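Local coordinates for Bak protein (Grouper iridovirus, PDB 5VMN) that inhibits apoptosis of the host cell as a viral Bcl-2 protein that exclusively sequesters the pro-apoptotic protein Bim, at residues Glu26-Ser29 against Gln30-Val34; Ile33-Ser37 against Tyr38-Glu42. All coordinates share one frame; numbering follows the deposited sequence.

Interaction 1. Residues Glu26-Ser29 against Gln30-Val34; sequences EIHS and QMLIV. With EDO (1,2-ethanediol), chain N.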
loop_
_atom_site.group_PDB
_atom_site.type_symbol
_atom_site.label_atom_id
_atom_site.label_comp_id
_atom_site.label_asym_id
_atom_site.label_seq_id
_atom_site.Cartn_x
_atom_site.Cartn_y
_atom_site.Cartn_z
ATOM N N GLU A 26 3.476 7.335 9.882
ATOM C CA GLU A 26 3.925 6.117 10.559
ATOM C C GLU A 26 3.808 4.898 9.645
ATOM O O GLU A 26 4.678 4.017 9.656
ATOM C CB GLU A 26 3.137 5.897 11.860
ATOM C CG GLU A 26 3.710 4.788 12.734
ATOM C CD GLU A 26 5.142 5.062 13.177
ATOM O OE1 GLU A 26 5.862 4.107 13.524
ATOM O OE2 GLU A 26 5.543 6.240 13.177
ATOM N N ILE A 27 2.760 4.823 8.837
ATOM C CA ILE A 27 2.677 3.722 7.882
ATOM C C ILE A 27 3.846 3.789 6.911
ATOM O O ILE A 27 4.414 2.761 6.530
ATOM C CB ILE A 27 1.333 3.736 7.147
ATOM C CG1 ILE A 27 0.183 3.520 8.132
ATOM C CG2 ILE A 27 1.304 2.678 6.025
ATOM C CD1 ILE A 27 0.218 2.226 8.930
ATOM N N HIS A 28 4.223 4.992 6.499
ATOM C CA HIS A 28 5.384 5.162 5.616
ATOM C C HIS A 28 6.648 4.603 6.259
ATOM O O HIS A 28 7.416 3.860 5.634
ATOM C CB HIS A 28 5.520 6.646 5.291
ATOM C CG HIS A 28 6.547 6.978 4.261
ATOM N ND1 HIS A 28 7.852 7.284 4.582
ATOM C CD2 HIS A 28 6.447 7.108 2.915
ATOM C CE1 HIS A 28 8.516 7.574 3.475
ATOM N NE2 HIS A 28 7.687 7.479 2.453
ATOM N N SER A 29 6.870 4.939 7.522
ATOM C CA SER A 29 8.008 4.408 8.252
ATOM C C SER A 29 7.988 2.881 8.292
ATOM O O SER A 29 9.020 2.238 8.055
ATOM C CB SER A 29 8.019 5.008 9.673
ATOM O OG SER A 29 9.038 4.416 10.465
ATOM N N GLN A 30 6.830 2.284 8.598
ATOM C CA GLN A 30 6.716 0.828 8.635
ATOM C C GLN A 30 6.994 0.226 7.267
ATOM O O GLN A 30 7.619 -0.830 7.170
ATOM C CB GLN A 30 5.319 0.391 9.093
ATOM C CG GLN A 30 4.855 0.901 10.478
ATOM C CD GLN A 30 5.416 0.115 11.600
ATOM O OE1 GLN A 30 6.607 0.218 11.910
ATOM N NE2 GLN A 30 4.555 -0.684 12.246
ATOM N N MET A 31 6.488 0.871 6.211
ATOM C CA MET A 31 6.724 0.416 4.841
ATOM C C MET A 31 8.211 0.360 4.535
ATOM O O MET A 31 8.693 -0.599 3.915
ATOM C CB MET A 31 6.011 1.371 3.873
ATOM C CG MET A 31 6.185 1.055 2.382
ATOM S SD MET A 31 5.455 2.332 1.367
ATOM C CE MET A 31 6.655 3.660 1.574
ATOM N N LEU A 32 8.957 1.385 4.932
ATOM C CA LEU A 32 10.388 1.378 4.651
ATOM C C LEU A 32 11.113 0.300 5.447
ATOM O O LEU A 32 12.064 -0.312 4.938
ATOM C CB LEU A 32 10.983 2.752 4.922
ATOM C CG LEU A 32 10.449 3.882 4.037
ATOM C CD1 LEU A 32 11.137 5.174 4.389
ATOM C CD2 LEU A 32 10.616 3.544 2.555
ATOM N N ILE A 33 10.691 0.048 6.691
ATOM C CA ILE A 33 11.294 -1.034 7.481
ATOM C C ILE A 33 11.111 -2.365 6.761
ATOM O O ILE A 33 12.045 -3.168 6.644
ATOM C CB ILE A 33 10.684 -1.089 8.896
ATOM C CG1 ILE A 33 11.192 0.069 9.752
ATOM C CG2 ILE A 33 11.060 -2.416 9.583
ATOM C CD1 ILE A 33 10.448 0.213 11.105
ATOM N N VAL A 34 9.882 -2.639 6.316
ATOM C CA VAL A 34 9.579 -3.888 5.622
ATOM C C VAL A 34 10.302 -3.949 4.287
ATOM O O VAL A 34 10.798 -5.008 3.880
ATOM C CB VAL A 34 8.046 -4.000 5.480
ATOM C CG1 VAL A 34 7.620 -4.955 4.418
ATOM C CG2 VAL A 34 7.435 -4.392 6.838
HETATM C C1 EDO N . 8.285 8.971 7.318
HETATM O O1 EDO N . 8.108 8.462 8.639
HETATM C C2 EDO N . 9.539 8.301 6.811
HETATM O O2 EDO N . 9.290 6.905 6.948
HETATM O O HOH W 1 7.859 2.690 12.290
#
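Four successive backbone bonds tie Glu-26–Ser-29 to the next turn of helix 22-37, from Gln-30 N to Glu-26 O (3.0 Å) through to Ile-33 N to Ser-29 O. Each N-H reaches the carbonyl four residues back. On one side of the helix a water bridges three side chains. It donates to Glu-26 OE1 (2.7 Å) and to Gln-30 OE1 (2.8 Å), and it accepts from Ser-29 OG (2.8 Å). Gln-30 holds CG anti to its carbonyl carbon (chi1 -58°), and CG lies 3.2 Å from Glu-26 O. The bend at chi2 then turns the amide, whose OE1 meets the water. Its NE2 is held separately, by Cys-120 O and Leu-123 O. With CG anti to the backbone N (chi1 -172°), the His-28 ring stands out from another side of the helix. Met-31 and Leu-32 of the next turn reach back to it obliquely, Met-31 CE to His-28 CD2 and Leu-32 CD1 to His-28 CE1, both at 3.7 Å. An ethanediol O2 lies in the ring plane, hydrogen-bonded to His-28 ND1 at 2.8 Å. Ile-27 and Met-31 both pack on Leu-75 of helix 68-84. The water gives its two protons to a carboxylate oxygen and an amide oxygen; if Glu-26 is ionised, as is likely, these acceptors could not bond each other directly.

Interaction 2. Residues Ile33-Ser37 against Tyr38-Glu42; sequences IVTKS and YSLVE. With NO3 (nitrate ion), chain E.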
loop_
_atom_site.group_PDB
_atom_site.type_symbol
_atom_site.label_atom_id
_atom_site.label_comp_id
_atom_site.label_asym_id
_atom_site.label_seq_id
_atom_site.Cartn_x
_atom_site.Cartn_y
_atom_site.Cartn_z
ATOM N N ILE A 33 10.691 0.048 6.691
ATOM C CA ILE A 33 11.294 -1.034 7.481
ATOM C C ILE A 33 11.111 -2.365 6.761
ATOM O O ILE A 33 12.045 -3.168 6.644
ATOM C CB ILE A 33 10.684 -1.089 8.896
ATOM C CG1 ILE A 33 11.192 0.069 9.752
ATOM C CG2 ILE A 33 11.060 -2.416 9.583
ATOM C CD1 ILE A 33 10.448 0.213 11.105
ATOM N N VAL A 34 9.882 -2.639 6.316
ATOM C CA VAL A 34 9.579 -3.888 5.622
ATOM C C VAL A 34 10.302 -3.949 4.287
ATOM O O VAL A 34 10.798 -5.008 3.880
ATOM C CB VAL A 34 8.046 -4.000 5.480
ATOM C CG1 VAL A 34 7.620 -4.955 4.418
ATOM C CG2 VAL A 34 7.435 -4.392 6.838
ATOM N N THR A 35 10.388 -2.827 3.579
ATOM C CA THR A 35 11.144 -2.823 2.328
ATOM C C THR A 35 12.578 -3.288 2.554
ATOM O O THR A 35 13.146 -4.043 1.741
ATOM C CB THR A 35 11.127 -1.424 1.719
ATOM O OG1 THR A 35 9.774 -1.090 1.367
ATOM C CG2 THR A 35 11.990 -1.355 0.475
ATOM N N LYS A 36 13.221 -2.774 3.600
ATOM C CA LYS A 36 14.603 -3.157 3.847
ATOM C C LYS A 36 14.687 -4.587 4.355
ATOM O O LYS A 36 15.564 -5.348 3.925
ATOM C CB LYS A 36 15.247 -2.192 4.864
ATOM C CG LYS A 36 16.691 -2.545 5.202
ATOM C CD LYS A 36 17.294 -1.580 6.215
ATOM C CE LYS A 36 18.748 -1.939 6.555
ATOM N NZ LYS A 36 19.343 -0.946 7.486
ATOM N N SER A 37 13.803 -4.959 5.288
ATOM C CA SER A 37 13.898 -6.243 5.980
ATOM C C SER A 37 13.694 -7.398 5.033
ATOM O O SER A 37 14.291 -8.468 5.217
ATOM C CB SER A 37 12.837 -6.350 7.077
ATOM O OG SER A 37 13.102 -5.433 8.098
ATOM N N TYR A 38 12.842 -7.204 4.041
ATOM C CA TYR A 38 12.558 -8.240 3.055
ATOM C C TYR A 38 13.245 -7.996 1.717
ATOM O O TYR A 38 12.887 -8.634 0.724
ATOM C CB TYR A 38 11.050 -8.374 2.847
ATOM C CG TYR A 38 10.327 -8.883 4.082
ATOM C CD1 TYR A 38 10.504 -10.185 4.535
ATOM C CD2 TYR A 38 9.508 -8.053 4.818
ATOM C CE1 TYR A 38 9.858 -10.640 5.675
ATOM C CE2 TYR A 38 8.858 -8.506 5.973
ATOM C CZ TYR A 38 9.011 -9.793 6.365
ATOM O OH TYR A 38 8.369 -10.260 7.487
ATOM N N SER A 39 14.244 -7.123 1.683
ATOM C CA SER A 39 15.081 -6.940 0.503
ATOM C C SER A 39 14.252 -6.625 -0.728
ATOM O O SER A 39 14.536 -7.100 -1.828
ATOM C CB SER A 39 15.927 -8.182 0.245
ATOM O OG SER A 39 16.812 -8.449 1.322
ATOM N N LEU A 40 13.218 -5.811 -0.570
ATOM C CA LEU A 40 12.274 -5.691 -1.671
ATOM C C LEU A 40 12.917 -5.082 -2.900
ATOM O O LEU A 40 12.456 -5.331 -4.017
ATOM C CB LEU A 40 11.053 -4.858 -1.279
ATOM C CG LEU A 40 10.134 -5.501 -0.260
ATOM C CD1 LEU A 40 8.890 -4.612 -0.154
ATOM C CD2 LEU A 40 9.711 -6.896 -0.656
ATOM N N VAL A 41 13.902 -4.217 -2.723
ATOM C CA VAL A 41 14.571 -3.655 -3.895
ATOM C C VAL A 41 15.042 -4.773 -4.814
ATOM O O VAL A 41 14.912 -4.695 -6.041
ATOM C CB VAL A 41 15.736 -2.750 -3.456
ATOM C CG1 VAL A 41 16.510 -2.259 -4.672
ATOM C CG2 VAL A 41 15.209 -1.566 -2.622
ATOM N N GLU A 42 15.576 -5.847 -4.235
ATOM C CA GLU A 42 16.154 -6.914 -5.048
ATOM C C GLU A 42 15.088 -7.743 -5.756
ATOM O O GLU A 42 15.261 -8.127 -6.915
ATOM C CB GLU A 42 17.034 -7.794 -4.152
ATOM C CG GLU A 42 18.067 -7.013 -3.352
ATOM C CD GLU A 42 18.937 -6.117 -4.211
ATOM O OE1 GLU A 42 19.345 -6.553 -5.312
ATOM O OE2 GLU A 42 19.208 -4.970 -3.791
HETATM N N NO3 E . 10.226 -6.820 9.850
HETATM O O1 NO3 E . 8.966 -6.875 9.715
HETATM O O2 NO3 E . 10.955 -7.808 9.541
HETATM O O3 NO3 E . 10.763 -5.771 10.297
HETATM O O HOH W 2 15.287 -3.300 -0.150
HETATM O O HOH W 3 15.891 -10.176 3.273
#
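Val-34 CG1 rests against Tyr-38 CD2 at 3.6 Å, an apolar contact one turn along the end of helix 22-37. Tyr-38 sets CG anti to its carbonyl carbon (chi1 -66°), which swings the ring back along the helix. CD2 of Tyr-38 then also lies 3.4 Å from Val-34 O, which sits near the ring plane at its edge. The same oxygen accepts a hydrogen bond from Tyr-38 N. Leu-40 crosses Thr-35 at about a right angle, with its CD1 3.9 Å from Thr-35 OG1. That hydroxyl is hydrogen-bonded to Met-31 O. Backbone bonds place the residues that carry these side chains. Leu-40 N bonds Thr-35 O at 2.9 Å, nearly straight (167°) and in the carbonyl plane. Ser-39 N reaches Lys-36 O at 3.1 Å from well above the carbonyl plane. One water donates to Thr-35 O and accepts from Val-41 N; a second donates to Ser-37 O and lies 2.8 Å from Ser-39 OG. Farther out, Val-34 packs on Leu-72 and Ile-73 of helix 68-84. Ser-39 has a positive phi of 55°, which turns the chain out of the helix and into helix 40-44. With its paired bonds from Leu-40 to Thr-35 and from Ser-39 to Lys-36, this is a Schellman motif, with Ser-39 as the C-prime residue.

The two interactions follow one another along the chain, with centres about 10 Å apart on the same side of the chain's centre. They share Ile-33 and Val-34, where interaction 1 ends and interaction 2 begins. Interaction 1 lies wholly within helix 22-37. Interaction 2 takes in the end of that helix and the turn into helix 40-44. Interaction 1 is nearer the middle of the chain, about 10 Å from it between centres, against about 14 Å for interaction 2. Ile-27, Met-31 and the shared Val-34 pack on helix 68-84, so this face of helix 22-37 joins the helical Bcl-2 bundle; the chain then turns into helix 40-44, where Leu-40 is again buried.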